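LbaCas13a H328A (C2c2) (Lachnospiraceae bacterium NK4A179, PDB 5WLH) binds pre-crRNA as a CRISPR-Cas13a enzyme and, as an RNA-guided nuclease, probably processes that guide and cleaves target RNA. Local coordinates at residues D987-A992 against G1006-S1011; G1120-W1125 against L1263-E1268; S1305-I1310 against E1322-R1327. One frame throughout, in Å; residues are numbered along the deposited sequence.

Interaction 1 (D987-A992 against G1006-S1011)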
# COMPACT_ATOMS: atom_id res chain seq x y z
N ASP A 987 -30.13 26.40 16.49
CA ASP A 987 -30.92 27.39 15.76
C ASP A 987 -30.04 28.01 14.68
O ASP A 987 -28.85 27.71 14.57
CB ASP A 987 -31.48 28.46 16.71
CG ASP A 987 -30.44 28.98 17.69
OD1 ASP A 987 -29.31 29.27 17.26
OD2 ASP A 987 -30.76 29.11 18.89
N ASP A 988 -30.65 28.89 13.88
CA ASP A 988 -29.91 29.57 12.82
C ASP A 988 -28.74 30.37 13.35
O ASP A 988 -27.79 30.63 12.60
CB ASP A 988 -30.85 30.49 12.04
CG ASP A 988 -31.93 29.73 11.30
OD1 ASP A 988 -31.84 28.49 11.21
OD2 ASP A 988 -32.87 30.38 10.81
N GLU A 989 -28.76 30.76 14.63
CA GLU A 989 -27.69 31.59 15.17
C GLU A 989 -26.41 30.79 15.40
O GLU A 989 -25.32 31.23 15.03
CB GLU A 989 -28.14 32.27 16.46
CG GLU A 989 -27.00 32.95 17.22
CD GLU A 989 -26.44 34.17 16.50
OE1 GLU A 989 -25.38 34.68 16.92
OE2 GLU A 989 -27.06 34.63 15.52
N VAL A 990 -26.52 29.62 16.05
CA VAL A 990 -25.33 28.80 16.24
C VAL A 990 -24.83 28.27 14.90
O VAL A 990 -23.62 28.14 14.68
CB VAL A 990 -25.60 27.64 17.22
CG1 VAL A 990 -25.50 28.13 18.66
CG2 VAL A 990 -26.95 27.02 16.96
N TYR A 991 -25.74 27.97 13.97
CA TYR A 991 -25.33 27.57 12.63
C TYR A 991 -24.53 28.67 11.95
O TYR A 991 -23.44 28.43 11.42
CB TYR A 991 -26.55 27.19 11.79
CG TYR A 991 -26.21 26.78 10.37
CD1 TYR A 991 -25.07 26.04 10.09
CD2 TYR A 991 -27.04 27.13 9.32
CE1 TYR A 991 -24.76 25.67 8.80
CE2 TYR A 991 -26.73 26.76 8.02
CZ TYR A 991 -25.59 26.03 7.77
OH TYR A 991 -25.28 25.67 6.48
N ALA A 992 -25.06 29.90 11.97
CA ALA A 992 -24.36 31.01 11.34
C ALA A 992 -23.00 31.24 11.99
O ALA A 992 -22.02 31.57 11.31
CB ALA A 992 -25.21 32.28 11.43
N GLY A 1006 -22.49 41.54 16.44
CA GLY A 1006 -23.85 41.33 16.91
C GLY A 1006 -24.31 39.90 16.72
O GLY A 1006 -23.60 38.96 17.09
N ASN A 1007 -25.51 39.71 16.17
CA ASN A 1007 -26.03 38.39 15.88
C ASN A 1007 -25.40 37.87 14.60
O ASN A 1007 -25.25 38.61 13.62
CB ASN A 1007 -27.54 38.43 15.76
CG ASN A 1007 -28.21 38.32 17.12
OD1 ASN A 1007 -29.41 38.03 17.20
ND2 ASN A 1007 -27.45 38.53 18.18
N TYR A 1008 -25.01 36.59 14.60
CA TYR A 1008 -24.40 36.00 13.41
C TYR A 1008 -25.41 35.83 12.29
O TYR A 1008 -25.09 36.06 11.12
CB TYR A 1008 -23.77 34.67 13.77
CG TYR A 1008 -22.49 34.78 14.58
CD1 TYR A 1008 -21.28 34.95 13.94
CD2 TYR A 1008 -22.50 34.68 15.97
CE1 TYR A 1008 -20.10 35.04 14.65
CE2 TYR A 1008 -21.32 34.77 16.69
CZ TYR A 1008 -20.13 34.95 16.03
OH TYR A 1008 -18.97 35.03 16.77
N LYS A 1009 -26.64 35.42 12.62
CA LYS A 1009 -27.65 35.18 11.60
C LYS A 1009 -27.90 36.43 10.75
O LYS A 1009 -28.07 36.33 9.53
CB LYS A 1009 -28.95 34.71 12.25
CG LYS A 1009 -30.11 34.50 11.29
CD LYS A 1009 -31.41 34.25 12.06
CE LYS A 1009 -32.59 34.08 11.11
NZ LYS A 1009 -33.86 33.90 11.86
N ASP A 1010 -27.92 37.60 11.39
CA ASP A 1010 -28.15 38.84 10.65
C ASP A 1010 -26.90 39.28 9.90
O ASP A 1010 -26.99 39.75 8.76
CB ASP A 1010 -28.62 39.94 11.60
CG ASP A 1010 -30.01 39.69 12.13
OD1 ASP A 1010 -30.85 39.18 11.35
OD2 ASP A 1010 -30.26 40.00 13.32
N SER A 1011 -25.73 39.14 10.53
CA SER A 1011 -24.49 39.50 9.86
C SER A 1011 -24.28 38.68 8.59
O SER A 1011 -23.74 39.18 7.60
CB SER A 1011 -23.32 39.32 10.82
OG SER A 1011 -22.27 40.21 10.52
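Glu989 and Lys1009 mark the closest backbone approach of the two segments, their CA atoms 5.1 Å apart, where the first turn of helix 988-995 faces the first turn of helix 1008-1017. Both segments start just outside a helix, with Asp987 and Asn1007 at the N-cap positions, but only Asp987 caps with its own side chain: its OD1 accepts from Val990 N at 3.1 Å and more weakly from Glu989 N. The side chain of Asn1007 makes no capping bond, and the carboxylate of Glu989 reaches over from the other helix to its first turn. With CG anti to the backbone N and a bend at chi2 (68°) setting CD, OE1 accepts from Tyr1008 N at 3.0 Å with an N-H...O angle of 172°, on its syn lone pair. OE2 accepts from Lys1009 N at 3.0 Å and 167°, also on the syn side but with the donor tilted out of the carboxylate plane. OE1 also lies in the plane of the Tyr1008 ring at its edge, 3.0 Å from CD2; Tyr1003 stacks on this ring. Ala992 CB packs against Tyr1008 CB at 3.6 Å. The extended chain of Lys1009 passes Asp988, CD lying by Asp988 CB, and leaves NZ and Asp988 OD2 in a long salt bridge of 3.8 Å; the stronger partner of OD2 is His1034 ND1. The contact thus fastens together two short consecutive helices at the protein surface. Two nearly straight bonds to successive N-H groups fix the rotation of the Glu989 carboxylate, and its position at the start of a helix, facing the positive end of the helix dipole, would be expected to favour its ionised form.

Interaction 2 (G1120-W1125 against L1263-E1268)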
# COMPACT_ATOMS: atom_id res chain seq x y z
N GLY A 1120 -5.17 7.89 8.04
CA GLY A 1120 -5.51 6.50 7.79
C GLY A 1120 -4.30 5.65 7.48
O GLY A 1120 -4.20 4.51 7.91
N GLN A 1121 -3.33 6.20 6.74
CA GLN A 1121 -2.14 5.42 6.47
C GLN A 1121 -1.34 5.19 7.75
O GLN A 1121 -0.77 4.12 7.95
CB GLN A 1121 -1.27 6.12 5.41
CG GLN A 1121 0.05 5.39 5.11
CD GLN A 1121 -0.17 4.00 4.55
OE1 GLN A 1121 -0.75 3.83 3.47
NE2 GLN A 1121 0.30 2.98 5.29
N LEU A 1122 -1.29 6.20 8.61
CA LEU A 1122 -0.63 6.02 9.90
C LEU A 1122 -1.29 4.90 10.71
O LEU A 1122 -0.61 4.06 11.28
CB LEU A 1122 -0.66 7.32 10.69
CG LEU A 1122 0.27 8.40 10.10
CD1 LEU A 1122 -0.01 9.74 10.76
CD2 LEU A 1122 1.76 8.02 10.23
N ILE A 1123 -2.62 4.87 10.74
CA ILE A 1123 -3.30 3.82 11.48
C ILE A 1123 -3.09 2.46 10.80
O ILE A 1123 -2.91 1.44 11.48
CB ILE A 1123 -4.79 4.16 11.63
CG1 ILE A 1123 -4.93 5.43 12.49
CG2 ILE A 1123 -5.50 3.02 12.41
CD1 ILE A 1123 -6.33 6.04 12.47
N ASN A 1124 -3.10 2.43 9.47
CA ASN A 1124 -2.76 1.21 8.75
C ASN A 1124 -1.40 0.68 9.22
O ASN A 1124 -1.26 -0.50 9.55
CB ASN A 1124 -2.78 1.51 7.25
CG ASN A 1124 -2.51 0.29 6.38
OD1 ASN A 1124 -1.46 -0.34 6.49
ND2 ASN A 1124 -3.42 0.01 5.46
N TRP A 1125 -0.39 1.55 9.27
CA TRP A 1125 0.93 1.14 9.73
C TRP A 1125 0.89 0.63 11.17
O TRP A 1125 1.62 -0.30 11.52
CB TRP A 1125 1.89 2.31 9.63
CG TRP A 1125 2.42 2.51 8.25
CD1 TRP A 1125 2.57 1.55 7.27
CD2 TRP A 1125 2.87 3.74 7.68
NE1 TRP A 1125 3.12 2.12 6.13
CE2 TRP A 1125 3.31 3.46 6.36
CE3 TRP A 1125 2.95 5.05 8.16
CZ2 TRP A 1125 3.82 4.46 5.51
CZ3 TRP A 1125 3.47 6.03 7.34
CH2 TRP A 1125 3.89 5.73 6.02
N LEU A 1263 4.23 15.89 9.07
CA LEU A 1263 5.60 15.56 8.70
C LEU A 1263 6.38 15.04 9.89
O LEU A 1263 7.22 14.14 9.75
CB LEU A 1263 6.32 16.78 8.12
CG LEU A 1263 6.02 17.01 6.64
CD1 LEU A 1263 6.68 18.31 6.25
CD2 LEU A 1263 6.55 15.87 5.77
N GLY A 1264 6.14 15.60 11.08
CA GLY A 1264 6.86 15.14 12.25
C GLY A 1264 6.45 13.74 12.67
O GLY A 1264 7.27 12.96 13.15
N ILE A 1265 5.17 13.41 12.51
CA ILE A 1265 4.70 12.07 12.84
C ILE A 1265 5.25 11.07 11.83
O ILE A 1265 5.80 10.03 12.20
CB ILE A 1265 3.17 12.03 12.90
CG1 ILE A 1265 2.66 12.86 14.07
CG2 ILE A 1265 2.68 10.56 13.06
CD1 ILE A 1265 1.24 13.40 13.86
N TYR A 1266 5.12 11.39 10.53
CA TYR A 1266 5.71 10.53 9.51
C TYR A 1266 7.21 10.40 9.73
O TYR A 1266 7.79 9.32 9.53
CB TYR A 1266 5.39 11.09 8.12
CG TYR A 1266 4.07 10.58 7.59
CD1 TYR A 1266 2.87 11.07 8.08
CD2 TYR A 1266 4.04 9.58 6.61
CE1 TYR A 1266 1.64 10.58 7.61
CE2 TYR A 1266 2.83 9.09 6.14
CZ TYR A 1266 1.65 9.57 6.65
OH TYR A 1266 0.45 9.08 6.19
N SER A 1267 7.86 11.48 10.17
CA SER A 1267 9.29 11.42 10.44
C SER A 1267 9.58 10.42 11.56
O SER A 1267 10.56 9.67 11.48
CB SER A 1267 9.85 12.79 10.85
OG SER A 1267 9.80 13.70 9.79
N GLU A 1268 8.76 10.43 12.60
CA GLU A 1268 9.05 9.53 13.71
C GLU A 1268 8.72 8.09 13.36
O GLU A 1268 9.41 7.17 13.81
CB GLU A 1268 8.31 9.97 14.98
CG GLU A 1268 8.73 9.09 16.16
CD GLU A 1268 8.10 9.51 17.47
OE1 GLU A 1268 8.36 8.82 18.47
OE2 GLU A 1268 7.36 10.52 17.49
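Tyr1266 reaches across from helix 1262-1273 to three residues of helix 1106-1145. Leu1122 CD2 sits over one face of its ring, a CH-pi contact 3.9 Å from the centroid and 20° off the normal. Trp1125 comes to another part of the ring, CZ3 lying 3.3 Å from Tyr1266 CE2; the planes stand at 67°, an oblique pair. Gln1121 CB lies 3.5 Å from Tyr1266 OH, whose hydrogen bond goes to Leu1118 O one turn earlier on the same helix as Gln1121. Leu1122 CD1 also meets Ile1265 CG2 at 3.6 Å. An alanine in place of Tyr1266 would probably open a gap between Leu1122 and Trp1125 and leave Leu1118 O without its hydroxyl partner. The two short segments run nearly parallel (20°), their axes 11.5 Å apart, and the Tyr1266 ring lies between them. Farther out, Phe1274 meets Trp1125 edge-to-face, while Ile1249 and Tyr1248 cover Leu1122 and Ile1265. Those two belong to helix 1239-1250, at whose end the sequence fits the RNxxxH motif of HEPN nucleases, consistent with a HEPN-domain core. Across the two segments no hydrogen bond forms; the contact is apolar packing, and the Tyr1266 hydroxyl is satisfied by a backbone carbonyl of the facing helix.

Interaction 3 (S1305-I1310 against E1322-R1327). With nucleotides of chain B.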
# COMPACT_ATOMS: atom_id res chain seq x y z
N SER A 1305 17.66 16.51 10.47
CA SER A 1305 17.69 16.01 11.83
C SER A 1305 16.70 16.76 12.68
O SER A 1305 16.54 17.98 12.56
CB SER A 1305 19.09 16.12 12.43
OG SER A 1305 20.00 15.27 11.75
N GLY A 1306 16.02 16.02 13.54
CA GLY A 1306 15.14 16.55 14.56
C GLY A 1306 15.52 15.94 15.90
O GLY A 1306 16.65 15.54 16.12
N LYS A 1307 14.53 15.86 16.78
CA LYS A 1307 14.72 15.40 18.14
C LYS A 1307 13.69 14.34 18.46
O LYS A 1307 12.57 14.36 17.93
CB LYS A 1307 14.58 16.54 19.16
CG LYS A 1307 15.53 17.72 18.95
CD LYS A 1307 16.96 17.31 19.23
CE LYS A 1307 17.95 18.43 18.93
NZ LYS A 1307 19.32 17.89 18.76
N LYS A 1308 14.05 13.43 19.36
CA LYS A 1308 13.10 12.47 19.88
C LYS A 1308 13.48 12.16 21.32
O LYS A 1308 14.65 12.25 21.69
CB LYS A 1308 13.08 11.19 19.05
CG LYS A 1308 14.39 10.43 19.07
CD LYS A 1308 14.24 9.06 18.37
CE LYS A 1308 15.59 8.41 18.16
NZ LYS A 1308 15.50 7.01 17.64
N MET A 1309 12.48 11.79 22.10
CA MET A 1309 12.73 11.35 23.46
C MET A 1309 12.96 9.84 23.51
O MET A 1309 12.41 9.08 22.70
CB MET A 1309 11.56 11.73 24.38
CG MET A 1309 11.29 13.21 24.42
SD MET A 1309 12.77 14.13 24.86
CE MET A 1309 13.13 13.41 26.46
N ILE A 1310 13.80 9.43 24.45
CA ILE A 1310 14.01 8.04 24.81
C ILE A 1310 13.48 7.88 26.22
O ILE A 1310 14.00 8.51 27.15
CB ILE A 1310 15.49 7.65 24.75
CG1 ILE A 1310 16.11 8.07 23.41
CG2 ILE A 1310 15.67 6.15 25.01
CD1 ILE A 1310 15.54 7.34 22.22
N GLU A 1322 16.71 13.16 25.58
CA GLU A 1322 16.46 13.58 24.21
C GLU A 1322 17.65 13.24 23.31
O GLU A 1322 18.80 13.26 23.74
CB GLU A 1322 16.19 15.08 24.15
CG GLU A 1322 15.51 15.54 22.87
CD GLU A 1322 15.45 17.05 22.77
OE1 GLU A 1322 16.51 17.70 22.87
OE2 GLU A 1322 14.33 17.58 22.58
N LYS A 1323 17.36 12.93 22.05
CA LYS A 1323 18.43 12.62 21.12
C LYS A 1323 17.98 12.97 19.71
O LYS A 1323 16.83 13.35 19.49
CB LYS A 1323 18.88 11.17 21.26
CG LYS A 1323 18.02 10.16 20.53
CD LYS A 1323 18.72 8.79 20.47
CE LYS A 1323 19.68 8.71 19.31
NZ LYS A 1323 20.32 7.37 19.22
N GLU A 1324 18.91 12.86 18.77
CA GLU A 1324 18.60 13.20 17.38
C GLU A 1324 17.64 12.16 16.78
O GLU A 1324 17.61 11.00 17.18
CB GLU A 1324 19.87 13.28 16.55
CG GLU A 1324 20.91 14.23 17.14
CD GLU A 1324 21.43 15.21 16.12
OE1 GLU A 1324 22.58 15.04 15.67
OE2 GLU A 1324 20.68 16.15 15.77
N CYS A 1325 16.83 12.61 15.82
CA CYS A 1325 15.80 11.79 15.20
C CYS A 1325 15.75 12.14 13.73
O CYS A 1325 16.01 13.29 13.36
CB CYS A 1325 14.42 12.06 15.84
SG CYS A 1325 13.02 11.11 15.15
N ALA A 1326 15.46 11.15 12.87
CA ALA A 1326 15.23 11.48 11.46
C ALA A 1326 14.16 12.55 11.36
O ALA A 1326 13.15 12.51 12.06
CB ALA A 1326 14.80 10.25 10.67
N ARG A 1327 14.37 13.52 10.47
CA ARG A 1327 13.36 14.54 10.21
C ARG A 1327 13.17 14.61 8.71
O ARG A 1327 14.10 14.95 7.97
CB ARG A 1327 13.76 15.90 10.78
CG ARG A 1327 12.69 16.96 10.57
CD ARG A 1327 12.82 18.09 11.59
NE ARG A 1327 13.56 19.21 11.01
CZ ARG A 1327 13.02 20.10 10.19
NH1 ARG A 1327 13.76 21.07 9.70
NH2 ARG A 1327 11.73 20.01 9.87
P A B 3 22.47 4.02 16.75
OP1 A B 3 22.53 3.53 15.35
OP2 A B 3 23.71 4.36 17.49
O5' A B 3 21.56 5.31 16.86
C5' A B 3 21.39 6.15 15.76
C4' A B 3 19.95 6.53 15.61
O4' A B 3 19.74 7.79 16.29
C3' A B 3 19.56 6.79 14.16
O3' A B 3 19.11 5.60 13.52
C2' A B 3 18.53 7.89 14.27
O2' A B 3 17.29 7.35 14.69
C1' A B 3 19.10 8.70 15.43
N9 A B 3 20.13 9.66 15.00
C8 A B 3 21.46 9.67 15.39
N7 A B 3 22.15 10.67 14.88
C5 A B 3 21.22 11.34 14.10
C6 A B 3 21.30 12.50 13.31
N6 A B 3 22.44 13.18 13.15
N1 A B 3 20.19 12.94 12.68
C2 A B 3 19.06 12.24 12.84
N3 A B 3 18.85 11.14 13.57
C4 A B 3 19.98 10.74 14.18
P A B 4 19.70 5.20 12.09
OP1 A B 4 19.07 3.90 11.73
OP2 A B 4 21.18 5.35 12.09
O5' A B 4 19.14 6.32 11.12
C5' A B 4 17.74 6.50 10.95
C4' A B 4 17.47 7.75 10.17
O4' A B 4 17.96 8.90 10.91
C3' A B 4 18.20 7.84 8.84
O3' A B 4 17.53 7.13 7.82
C2' A B 4 18.25 9.34 8.60
O2' A B 4 16.98 9.83 8.19
C1' A B 4 18.50 9.85 10.02
N9 A B 4 19.93 9.99 10.32
C8 A B 4 20.75 9.16 11.04
N7 A B 4 21.99 9.61 11.14
C5 A B 4 21.96 10.81 10.45
C6 A B 4 22.94 11.79 10.16
N6 A B 4 24.21 11.74 10.57
N1 A B 4 22.54 12.87 9.45
C2 A B 4 21.28 12.96 9.03
N3 A B 4 20.28 12.10 9.23
C4 A B 4 20.70 11.05 9.94
O HOH W 1 18.00 5.68 18.68
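A beta hairpin, strands 1297-1310 and 1321-1330, here forms a docking surface for nucleotide A3 of chain B, the bound RNA, with Ser1305 and Glu1324 both reaching the adenine of A3. Ser1305 OG donates a short hydrogen bond to A3 N1 (2.5 Å), and Glu1324 OE1 lies 3.1 Å from A3 N6, so the two side chains meet neighbouring positions of the base edge. Glu1324 CB packs against A3 C5, 3.4 Å away, and its OE2 forms a long salt bridge with Lys1307 NZ. The backbone pairing is antiparallel: Gly1306 with Cys1325 and Lys1308 with Lys1323 are hydrogen-bonded pairs, Gly1306 N reaching Cys1325 O at 2.7 Å and 171°. The return bond, Cys1325 N to Gly1306 O, is more bent (142°), its donor well above the carbonyl plane. A CB on Gly1306 would come tight against Arg1327 CD. Strand 1321-1330 is an edge strand of a four-stranded antiparallel sheet, and on the face carrying Cys1325 the Lys1308 and Lys1323 side chains lie side by side, pointing the same way. One water accepts from both, from Lys1308 NZ at 3.0 Å and Lys1323 NZ at 2.9 Å. Lys1323 NZ adds weak bonds to A3 O4' and O5'; Lys1308 NZ makes one weak bond to A3 O2' but is held chiefly by salt bridges to Glu1238 and Asp1271.

Interactions 2 and 3 are neighbours, their centres 16 Å apart, and they touch directly where Ser1267 CB packs on Ala1326 O at 3.5 Å; Ser1267 OG also bonds to Ile1328 N, farther along the hairpin strand. Helix 1262-1273 therefore serves both: it carries Tyr1266 into interaction 2 and, a turn later, offers Asp1271 to Lys1308 and Ala1326 N of interaction 3. The RNA lies against interaction 3 itself and about 5 Å from the nearest atom of interaction 2. Interaction 1 stands apart, with centres 39 Å from interaction 2 and 47 Å from interaction 3, and its nearest atom is about 13 Å from the RNA.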